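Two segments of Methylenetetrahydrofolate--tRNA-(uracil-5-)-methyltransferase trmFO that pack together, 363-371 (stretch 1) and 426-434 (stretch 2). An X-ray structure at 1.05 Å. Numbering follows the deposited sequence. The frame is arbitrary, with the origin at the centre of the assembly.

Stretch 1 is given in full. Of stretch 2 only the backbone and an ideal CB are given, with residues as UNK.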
# COMPACT_ATOMS: atom_id res chain seq x y z
N GLY A 363 15.79 -9.64 22.60
CA GLY A 363 17.06 -10.13 22.09
C GLY A 363 16.94 -11.19 21.02
O GLY A 363 17.86 -11.98 20.81
N LEU A 364 15.82 -11.20 20.31
CA LEU A 364 15.54 -12.21 19.30
C LEU A 364 15.51 -11.61 17.90
O LEU A 364 15.13 -10.46 17.72
CB LEU A 364 14.20 -12.87 19.60
CG LEU A 364 14.07 -13.48 20.99
CD1 LEU A 364 12.63 -13.91 21.25
CD2 LEU A 364 15.03 -14.65 21.17
N PRO A 365 15.91 -12.40 16.90
CA PRO A 365 15.95 -11.91 15.52
C PRO A 365 14.55 -11.72 14.93
O PRO A 365 13.60 -12.36 15.36
CB PRO A 365 16.69 -13.02 14.77
CG PRO A 365 16.47 -14.24 15.59
CD PRO A 365 16.32 -13.81 17.01
N PRO A 366 14.44 -10.83 13.93
CA PRO A 366 13.12 -10.54 13.36
C PRO A 366 12.60 -11.65 12.46
O PRO A 366 13.35 -12.53 12.01
CB PRO A 366 13.38 -9.26 12.55
CG PRO A 366 14.81 -9.31 12.19
CD PRO A 366 15.51 -10.02 13.33
N VAL A 367 11.31 -11.59 12.19
CA VAL A 367 10.62 -12.58 11.37
C VAL A 367 9.78 -11.87 10.31
O VAL A 367 9.56 -10.66 10.38
CB VAL A 367 9.73 -13.49 12.23
CG1 VAL A 367 10.57 -14.37 13.14
CG2 VAL A 367 8.75 -12.66 13.04
N ALA A 368 9.30 -12.62 9.33
CA ALA A 368 8.38 -12.09 8.33
C ALA A 368 7.55 -13.24 7.79
O ALA A 368 8.08 -14.32 7.57
CB ALA A 368 9.11 -11.40 7.21
N PRO A 369 6.25 -13.01 7.57
CA PRO A 369 5.39 -14.10 7.11
C PRO A 369 5.71 -14.49 5.68
O PRO A 369 6.35 -13.75 4.95
CB PRO A 369 3.98 -13.52 7.20
CG PRO A 369 4.11 -12.09 7.53
CD PRO A 369 5.54 -11.74 7.76
N PRO A 370 5.25 -15.67 5.27
CA PRO A 370 5.65 -16.23 3.97
C PRO A 370 4.97 -15.55 2.78
O PRO A 370 3.93 -14.91 2.94
CB PRO A 370 5.19 -17.69 4.07
CG PRO A 370 4.09 -17.67 5.07
CD PRO A 370 4.42 -16.59 6.05
N GLU A 371 5.57 -15.72 1.61
CA GLU A 371 5.10 -15.11 0.37
C GLU A 371 3.65 -15.46 0.00
O GLU A 371 2.98 -14.69 -0.69
CB GLU A 371 6.03 -15.48 -0.80
CG GLU A 371 6.14 -16.99 -1.04
CD GLU A 371 6.91 -17.35 -2.30
OE1 GLU A 371 7.39 -16.43 -2.99
OE2 GLU A 371 7.03 -18.56 -2.60
N UNK A 426 0.39 -21.42 9.87
CA UNK A 426 1.56 -22.24 10.18
C UNK A 426 2.73 -21.37 10.62
O UNK A 426 3.48 -21.72 11.53
CB UNK A 426 1.96 -23.09 8.97
N UNK A 427 2.88 -20.22 9.98
CA UNK A 427 3.92 -19.28 10.36
C UNK A 427 3.71 -18.81 11.80
O UNK A 427 4.64 -18.82 12.60
CB UNK A 427 3.94 -18.09 9.40
N UNK A 428 2.48 -18.42 12.14
CA UNK A 428 2.19 -17.98 13.51
C UNK A 428 2.54 -19.06 14.51
O UNK A 428 3.11 -18.78 15.57
CB UNK A 428 0.72 -17.59 13.65
N UNK A 429 2.18 -20.29 14.19
CA UNK A 429 2.37 -21.40 15.11
C UNK A 429 3.84 -21.67 15.41
O UNK A 429 4.17 -22.25 16.43
CB UNK A 429 1.72 -22.66 14.54
N UNK A 430 4.71 -21.25 14.50
CA UNK A 430 6.14 -21.44 14.67
C UNK A 430 6.84 -20.34 15.45
O UNK A 430 8.03 -20.46 15.73
CB UNK A 430 6.80 -21.57 13.29
N UNK A 431 6.13 -19.28 15.80
CA UNK A 431 6.74 -18.16 16.53
C UNK A 431 7.08 -18.51 17.97
O UNK A 431 6.25 -19.06 18.70
CB UNK A 431 5.80 -16.95 16.51
N UNK A 432 8.29 -18.15 18.39
CA UNK A 432 8.73 -18.34 19.76
C UNK A 432 9.50 -17.12 20.22
O UNK A 432 10.57 -16.82 19.67
CB UNK A 432 9.59 -19.60 19.89
N UNK A 433 8.97 -16.39 21.22
CA UNK A 433 7.77 -16.69 22.00
C UNK A 433 6.50 -16.57 21.16
O UNK A 433 6.46 -15.81 20.20
CB UNK A 433 7.68 -15.76 23.21
N UNK A 434 5.46 -17.33 21.53
CA UNK A 434 4.19 -17.29 20.80
C UNK A 434 3.38 -16.08 21.22
O UNK A 434 3.57 -15.54 22.31
CB UNK A 434 3.39 -18.57 21.03

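Stretch 1 runs past stretch 2 without regular secondary structure, offering a mostly apolar surface of leucine, valine and proline side chains interrupted by backbone carbonyls. Stretch 2 begins as the last part of a helix and then continues as a loop.

Position 426 has helical backbone angles, and its CB points sideways with nothing of stretch 1 within 5.5 Å. Many helix-compatible side chains would suit it; the deposited residue is Ala426, which makes no contact.

Position 427 faces stretch 1 most directly. Its CA-to-CB bond points toward stretch 1, and the ideal CB lies 3.7 Å from Pro370 CD and 4.8 Å from Pro369 CA. Beyond it lie Pro369 and then the methyl groups of Val367, a shallow apolar surface with the carbonyl oxygen of Ala368 nearby. A long aliphatic side chain or methionine could cover part of this surface, and an aromatic one would cover more. The residue is Trp427, with chi1 in the t well and chi2 at 76°. Its ring lies flat against Pro369: the Pro369 CA sits over one face, 3.6 Å from the centroid of the five-membered ring and 12° off the normal, a CH-pi contact to which the hydrogen on this alpha carbon is well suited. Pro369 CB adds an apolar contact to Trp427 CE3 at 3.9 Å, Val367 CG2 meets Trp427 CZ2 at 3.7 Å, and Pro370 CD packs on Trp427 CB at 3.7 Å. Although Trp427 NE1 comes within 3.2 Å of Ala368 O, the angle is too poor for a hydrogen bond, so packing rather than polar pairing defines this contact.

Positions 428 and 429 are out of reach, so many side chains, polar or apolar, would be compatible with stretch 1; they are Leu428 and Ser429. At 430 the phi of -87° does not require glycine, and there is room for a CB, so alanine, serine or asparagine would be as compatible with stretch 1. Gly430 is found, its N bonded to Trp427 O at 3.1 Å and, weakly, to Ala426 O at 3.2 Å.

At position 431 the backbone is extended (phi -71°, psi 134°), and its CB points sideways, with no atom of stretch 1 within 5.5 Å. A side chain must therefore extend to reach Val367, which favours leucine, isoleucine or methionine. Leu431, with chi1 m and chi2 t, does so: its end comes nearer than its CB, and Leu431 CD2 lies 3.9 Å from Val367 CG2.

At 432 the CB again points sideways into space free of stretch 1, so polar residues are as acceptable as others. The side chain of Asn432 stays clear of stretch 1, but Leu364 CD1 approaches its backbone, 3.9 Å from Asn432 O.

The peptide bond before 433 is cis, a strong indication of proline, and Leu364 offers an apolar partner. Pro433 fits both cues, its CD only 3.3 Å from Leu364 CD1, a tight contact.

Position 434 is beyond reach of stretch 1. Its phi of -80° permits proline among many residues, and Pro434 occupies it.

Stretch 2, residues 426-434: AWLSGLNPP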
# COMPACT_ATOMS: atom_id res chain seq x y z
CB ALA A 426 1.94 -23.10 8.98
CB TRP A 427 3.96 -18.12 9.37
CG TRP A 427 4.93 -17.05 9.76
CD1 TRP A 427 6.29 -17.07 9.63
CD2 TRP A 427 4.60 -15.78 10.33
NE1 TRP A 427 6.82 -15.89 10.10
CE2 TRP A 427 5.81 -15.08 10.53
CE3 TRP A 427 3.40 -15.16 10.69
CZ2 TRP A 427 5.85 -13.79 11.07
CZ3 TRP A 427 3.44 -13.89 11.24
CH2 TRP A 427 4.65 -13.22 11.42
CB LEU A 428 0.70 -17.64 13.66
CG LEU A 428 0.15 -16.38 13.01
CD1 LEU A 428 -1.37 -16.38 13.14
CD2 LEU A 428 0.75 -15.14 13.65
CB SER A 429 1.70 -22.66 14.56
OG SER A 429 0.29 -22.52 14.55
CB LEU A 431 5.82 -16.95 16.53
CG LEU A 431 5.51 -16.29 15.19
CD1 LEU A 431 4.45 -15.23 15.40
CD2 LEU A 431 6.77 -15.70 14.56
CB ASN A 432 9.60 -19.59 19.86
CG ASN A 432 9.89 -19.99 21.29
OD1 ASN A 432 9.49 -19.30 22.23
ND2 ASN A 432 10.57 -21.11 21.47
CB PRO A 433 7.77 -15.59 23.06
CG PRO A 433 8.46 -14.46 22.38
CD PRO A 433 9.59 -15.13 21.68
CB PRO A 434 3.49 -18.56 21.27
CG PRO A 434 4.00 -18.73 22.67
CD PRO A 434 5.46 -18.40 22.55
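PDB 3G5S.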